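Local coordinates for putative nucleoside-diphosphate-sugar epimerase (Staphylococcus aureus subsp. aureus, PDB 3E48), which is of unknown function but, as a putative nucleoside-diphosphate-sugar epimerase with an NAD(P)H-binding Rossmann-type domain, probably binds a dinucleotide cofactor, at residues Leu160-Ile172 with Leu197-Leu211. Numbering follows the deposited sequence.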
loop_
_atom_site.group_PDB
_atom_site.type_symbol
_atom_site.label_atom_id
_atom_site.label_comp_id
_atom_site.label_asym_id
_atom_site.label_seq_id
_atom_site.Cartn_x
_atom_site.Cartn_y
_atom_site.Cartn_z
ATOM N N LEU B 160 -4.179 -30.981 8.169
ATOM C CA LEU B 160 -3.756 -29.731 7.544
ATOM C C LEU B 160 -4.240 -28.705 8.566
ATOM O O LEU B 160 -5.438 -28.632 8.845
ATOM C CB LEU B 160 -4.477 -29.529 6.211
ATOM C CG LEU B 160 -4.090 -28.276 5.420
ATOM C CD1 LEU B 160 -2.636 -28.377 4.973
ATOM C CD2 LEU B 160 -5.011 -28.138 4.213
ATOM N N ILE B 161 -3.324 -27.922 9.127
ATOM C CA ILE B 161 -3.689 -26.963 10.167
ATOM C C ILE B 161 -3.732 -25.474 9.823
ATOM O O ILE B 161 -3.926 -24.642 10.717
ATOM C CB ILE B 161 -2.767 -27.131 11.395
ATOM C CG1 ILE B 161 -1.321 -26.803 11.017
ATOM C CG2 ILE B 161 -2.858 -28.561 11.914
ATOM C CD1 ILE B 161 -0.352 -26.856 12.179
ATOM N N TYR B 162 -3.553 -25.128 8.554
ATOM C CA TYR B 162 -3.591 -23.722 8.156
ATOM C C TYR B 162 -4.861 -23.045 8.674
ATOM O O TYR B 162 -5.970 -23.494 8.399
ATOM C CB TYR B 162 -3.545 -23.585 6.630
ATOM C CG TYR B 162 -2.266 -24.055 5.970
ATOM C CD1 TYR B 162 -1.015 -23.703 6.480
ATOM C CD2 TYR B 162 -2.308 -24.785 4.782
ATOM C CE1 TYR B 162 0.162 -24.063 5.814
ATOM C CE2 TYR B 162 -1.144 -25.144 4.113
ATOM C CZ TYR B 162 0.084 -24.781 4.627
ATOM O OH TYR B 162 1.227 -25.117 3.936
ATOM N N PRO B 163 -4.710 -21.955 9.441
ATOM C CA PRO B 163 -5.864 -21.228 9.988
ATOM C C PRO B 163 -6.481 -20.343 8.916
ATOM O O PRO B 163 -6.456 -19.114 9.017
ATOM C CB PRO B 163 -5.248 -20.420 11.121
ATOM C CG PRO B 163 -3.894 -20.079 10.565
ATOM C CD PRO B 163 -3.448 -21.397 9.954
ATOM N N ALA B 164 -7.034 -20.977 7.887
ATOM C CA ALA B 164 -7.632 -20.253 6.773
ATOM C C ALA B 164 -9.148 -20.369 6.725
ATOM O O ALA B 164 -9.768 -20.000 5.729
ATOM C CB ALA B 164 -7.034 -20.752 5.459
ATOM N N GLY B 165 -9.745 -20.877 7.799
ATOM C CA GLY B 165 -11.189 -21.022 7.828
ATOM C C GLY B 165 -11.717 -21.786 6.627
ATOM O O GLY B 165 -11.148 -22.798 6.226
ATOM N N ASP B 166 -12.811 -21.303 6.048
ATOM C CA ASP B 166 -13.408 -21.957 4.890
ATOM C C ASP B 166 -13.035 -21.202 3.614
ATOM O O ASP B 166 -13.689 -21.341 2.578
ATOM C CB ASP B 166 -14.932 -22.010 5.050
ATOM C CG ASP B 166 -15.357 -22.686 6.345
ATOM O OD1 ASP B 166 -14.887 -23.812 6.614
ATOM O OD2 ASP B 166 -16.165 -22.093 7.094
ATOM N N GLY B 167 -11.971 -20.411 3.698
ATOM C CA GLY B 167 -11.532 -19.636 2.552
ATOM C C GLY B 167 -10.843 -20.442 1.466
ATOM O O GLY B 167 -10.352 -21.549 1.701
ATOM N N ARG B 168 -10.824 -19.881 0.262
ATOM C CA ARG B 168 -10.183 -20.513 -0.881
ATOM C C ARG B 168 -8.926 -19.703 -1.188
ATOM O O ARG B 168 -8.979 -18.474 -1.271
ATOM C CB ARG B 168 -11.126 -20.506 -2.087
ATOM C CG ARG B 168 -12.415 -21.288 -1.865
ATOM C CD ARG B 168 -13.391 -21.071 -3.011
ATOM N NE ARG B 168 -12.863 -21.565 -4.278
ATOM C CZ ARG B 168 -12.650 -22.849 -4.548
ATOM N NH1 ARG B 168 -12.921 -23.777 -3.640
ATOM N NH2 ARG B 168 -12.164 -23.206 -5.730
ATOM N N ILE B 169 -7.800 -20.391 -1.341
ATOM C CA ILE B 169 -6.533 -19.725 -1.624
ATOM C C ILE B 169 -6.016 -20.108 -2.999
ATOM O O ILE B 169 -5.964 -21.292 -3.346
ATOM C CB ILE B 169 -5.452 -20.099 -0.577
ATOM C CG1 ILE B 169 -5.827 -19.540 0.800
ATOM C CG2 ILE B 169 -4.097 -19.536 -0.989
ATOM C CD1 ILE B 169 -4.992 -20.069 1.937
ATOM N N ASN B 170 -5.629 -19.114 -3.788
ATOM C CA ASN B 170 -5.117 -19.422 -5.110
ATOM C C ASN B 170 -3.624 -19.715 -5.033
ATOM O O ASN B 170 -2.850 -18.966 -4.432
ATOM C CB ASN B 170 -5.400 -18.286 -6.088
ATOM C CG ASN B 170 -5.122 -18.686 -7.519
ATOM O OD1 ASN B 170 -3.986 -18.627 -7.976
ATOM N ND2 ASN B 170 -6.160 -19.117 -8.229
ATOM N N TYR B 171 -3.249 -20.837 -5.646
ATOM C CA TYR B 171 -1.877 -21.338 -5.670
ATOM C C TYR B 171 -1.326 -21.441 -7.082
ATOM O O TYR B 171 -2.075 -21.652 -8.031
ATOM C CB TYR B 171 -1.821 -22.744 -5.080
ATOM C CG TYR B 171 -1.887 -22.832 -3.581
ATOM C CD1 TYR B 171 -0.720 -22.819 -2.818
ATOM C CD2 TYR B 171 -3.108 -22.986 -2.925
ATOM C CE1 TYR B 171 -0.761 -22.967 -1.440
ATOM C CE2 TYR B 171 -3.164 -23.132 -1.542
ATOM C CZ TYR B 171 -1.984 -23.124 -0.807
ATOM O OH TYR B 171 -2.024 -23.275 0.560
ATOM N N ILE B 172 -0.006 -21.341 -7.201
ATOM C CA ILE B 172 0.670 -21.446 -8.494
ATOM C C ILE B 172 2.136 -21.847 -8.250
ATOM O O ILE B 172 2.721 -21.483 -7.228
ATOM C CB ILE B 172 0.578 -20.099 -9.269
ATOM C CG1 ILE B 172 1.216 -20.236 -10.653
ATOM C CG2 ILE B 172 1.260 -18.984 -8.472
ATOM C CD1 ILE B 172 0.992 -19.029 -11.544
ATOM N N LEU B 197 -0.613 -13.395 -11.899
ATOM C CA LEU B 197 -0.295 -14.740 -12.346
ATOM C C LEU B 197 -0.911 -15.685 -11.321
ATOM O O LEU B 197 -0.388 -15.860 -10.219
ATOM C CB LEU B 197 1.225 -14.928 -12.433
ATOM C CG LEU B 197 1.920 -14.014 -13.454
ATOM C CD1 LEU B 197 3.420 -14.299 -13.482
ATOM C CD2 LEU B 197 1.316 -14.247 -14.836
ATOM N N SER B 198 -2.048 -16.266 -11.690
ATOM C CA SER B 198 -2.769 -17.179 -10.811
ATOM C C SER B 198 -2.790 -18.599 -11.374
ATOM O O SER B 198 -2.633 -18.802 -12.578
ATOM C CB SER B 198 -4.204 -16.677 -10.608
ATOM O OG SER B 198 -4.912 -16.622 -11.841
ATOM N N GLY B 199 -2.964 -19.577 -10.491
ATOM C CA GLY B 199 -3.009 -20.967 -10.915
ATOM C C GLY B 199 -4.380 -21.558 -10.642
ATOM O O GLY B 199 -5.268 -21.481 -11.488
ATOM N N TYR B 200 -4.554 -22.156 -9.466
ATOM C CA TYR B 200 -5.841 -22.733 -9.095
ATOM C C TYR B 200 -6.191 -22.415 -7.648
ATOM O O TYR B 200 -5.322 -22.406 -6.773
ATOM C CB TYR B 200 -5.838 -24.256 -9.286
ATOM C CG TYR B 200 -5.512 -24.679 -10.696
ATOM C CD1 TYR B 200 -4.191 -24.884 -11.091
ATOM C CD2 TYR B 200 -6.520 -24.811 -11.659
ATOM C CE1 TYR B 200 -3.877 -25.202 -12.406
ATOM C CE2 TYR B 200 -6.217 -25.131 -12.979
ATOM C CZ TYR B 200 -4.894 -25.322 -13.345
ATOM O OH TYR B 200 -4.578 -25.609 -14.651
ATOM N N SER B 201 -7.472 -22.152 -7.403
ATOM C CA SER B 201 -7.951 -21.852 -6.057
ATOM C C SER B 201 -8.491 -23.125 -5.427
ATOM O O SER B 201 -9.285 -23.853 -6.037
ATOM C CB SER B 201 -9.060 -20.796 -6.095
ATOM O OG SER B 201 -8.567 -19.542 -6.539
ATOM N N TYR B 202 -8.050 -23.387 -4.204
ATOM C CA TYR B 202 -8.465 -24.569 -3.462
ATOM C C TYR B 202 -8.880 -24.161 -2.060
ATOM O O TYR B 202 -8.213 -23.336 -1.432
ATOM C CB TYR B 202 -7.299 -25.546 -3.311
ATOM C CG TYR B 202 -6.633 -25.992 -4.593
ATOM C CD1 TYR B 202 -7.302 -26.808 -5.506
ATOM C CD2 TYR B 202 -5.306 -25.648 -4.865
ATOM C CE1 TYR B 202 -6.664 -27.279 -6.651
ATOM C CE2 TYR B 202 -4.662 -26.112 -6.007
ATOM C CZ TYR B 202 -5.344 -26.929 -6.894
ATOM O OH TYR B 202 -4.707 -27.404 -8.016
ATOM N N ASP B 203 -9.979 -24.718 -1.563
ATOM C CA ASP B 203 -10.359 -24.423 -0.193
ATOM C C ASP B 203 -9.449 -25.388 0.561
ATOM O O ASP B 203 -8.862 -26.280 -0.052
ATOM C CB ASP B 203 -11.843 -24.727 0.059
ATOM C CG ASP B 203 -12.203 -26.174 -0.187
ATOM O OD1 ASP B 203 -13.380 -26.526 0.024
ATOM O OD2 ASP B 203 -11.321 -26.959 -0.591
HETATM N N MSE B 204 -9.306 -25.225 1.870
HETATM C CA MSE B 204 -8.409 -26.107 2.608
HETATM C C MSE B 204 -8.855 -27.565 2.637
HETATM O O MSE B 204 -8.048 -28.465 2.874
HETATM C CB MSE B 204 -8.209 -25.587 4.030
HETATM C CG MSE B 204 -7.506 -24.232 4.092
HETATM SE SE MSE B 204 -5.780 -24.206 3.184
HETATM C CE MSE B 204 -6.343 -23.577 1.437
ATOM N N LYS B 205 -10.137 -27.798 2.390
ATOM C CA LYS B 205 -10.669 -29.154 2.389
ATOM C C LYS B 205 -10.167 -29.896 1.150
ATOM O O LYS B 205 -9.752 -31.055 1.234
ATOM C CB LYS B 205 -12.197 -29.104 2.409
ATOM C CG LYS B 205 -12.858 -30.371 2.906
ATOM C CD LYS B 205 -14.349 -30.156 3.124
ATOM C CE LYS B 205 -14.613 -29.124 4.213
ATOM N NZ LYS B 205 -14.094 -29.559 5.541
ATOM N N GLU B 206 -10.199 -29.226 0.000
ATOM C CA GLU B 206 -9.725 -29.833 -1.245
ATOM C C GLU B 206 -8.213 -30.007 -1.177
ATOM O O GLU B 206 -7.668 -30.998 -1.662
ATOM C CB GLU B 206 -10.072 -28.953 -2.448
ATOM C CG GLU B 206 -11.555 -28.844 -2.741
ATOM C CD GLU B 206 -11.850 -27.804 -3.802
ATOM O OE1 GLU B 206 -11.447 -26.637 -3.613
ATOM O OE2 GLU B 206 -12.492 -28.148 -4.818
ATOM N N LEU B 207 -7.534 -29.034 -0.577
ATOM C CA LEU B 207 -6.088 -29.107 -0.460
ATOM C C LEU B 207 -5.715 -30.371 0.315
ATOM O O LEU B 207 -4.822 -31.115 -0.084
ATOM C CB LEU B 207 -5.542 -27.881 0.274
ATOM C CG LEU B 207 -4.193 -27.326 -0.193
ATOM C CD1 LEU B 207 -3.694 -26.337 0.845
ATOM C CD2 LEU B 207 -3.177 -28.436 -0.387
ATOM N N ALA B 208 -6.406 -30.611 1.424
ATOM C CA ALA B 208 -6.128 -31.786 2.240
ATOM C C ALA B 208 -6.379 -33.074 1.453
ATOM O O ALA B 208 -5.606 -34.028 1.553
ATOM C CB ALA B 208 -6.985 -31.761 3.506
ATOM N N ALA B 209 -7.454 -33.097 0.672
ATOM C CA ALA B 209 -7.793 -34.272 -0.131
ATOM C C ALA B 209 -6.709 -34.542 -1.176
ATOM O O ALA B 209 -6.347 -35.690 -1.423
ATOM C CB ALA B 209 -9.148 -34.075 -0.810
ATOM N N ILE B 210 -6.193 -33.475 -1.784
ATOM C CA ILE B 210 -5.136 -33.587 -2.787
ATOM C C ILE B 210 -3.876 -34.175 -2.158
ATOM O O ILE B 210 -3.280 -35.119 -2.685
ATOM C CB ILE B 210 -4.759 -32.202 -3.376
ATOM C CG1 ILE B 210 -5.963 -31.581 -4.080
ATOM C CG2 ILE B 210 -3.599 -32.347 -4.354
ATOM C CD1 ILE B 210 -6.392 -32.334 -5.300
ATOM N N LEU B 211 -3.467 -33.596 -1.034
ATOM C CA LEU B 211 -2.276 -34.048 -0.329
ATOM C C LEU B 211 -2.445 -35.482 0.167
ATOM O O LEU B 211 -1.485 -36.252 0.189
ATOM C CB LEU B 211 -1.979 -33.108 0.845
ATOM C CG LEU B 211 -1.728 -31.645 0.454
ATOM C CD1 LEU B 211 -1.715 -30.758 1.698
ATOM C CD2 LEU B 211 -0.415 -31.539 -0.303
HETATM O O HOH W 1 -10.822 -23.435 3.554
HETATM O O HOH W 2 -6.449 -19.115 -11.407
#
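N170 grips a bulged strand at two points two residues apart, the backbone N-H of G199 and the hydroxyl of S201. The classic beta bulge, in which G199 and Y200 both face Y171, lies at the Y171 end of the regular antiparallel pairing of strand 168-172 with strand 194-203, in the C-terminal part of the mixed sheet of a Rossmann-type NAD(P)H-binding fold. Chi1 of -169° turns the N170 amide away from its own backbone N, and its end comes nearer the partner strand; N170 OD1 accepts from G199 N at 2.9 Å, in the carbonyl plane on a lone pair, while N170 ND2 donates to S201 OG at 3.0 Å, nearly in its own plane. A water links N170 ND2, S198 OG and G199 O; S198 OG also bonds S259 N, and S201 OG pairs with D256. The other sheet face carries I169, Y171 and Y202, whose hydroxyl binds L273 N; Y171 CD2 lies at the edge of the Y202 ring, 4.0 Å from Y202 CD2. Beyond D203, helix 204-211 packs against L160, Y162 and A164. Selenomethionine M204, bent at chi2 and chi3, lays SE 3.9 Å from Y162 CD2 in an oblique Met-aromatic contact and CE against I169 CD1, and L160 CD2 rests on L207 CB. D203 and E206 form a capping box, where E206 OE1 takes D203 N on its anti lone pair and R168 NH1, in a 3.2 Å salt bridge, from above the carboxylate plane.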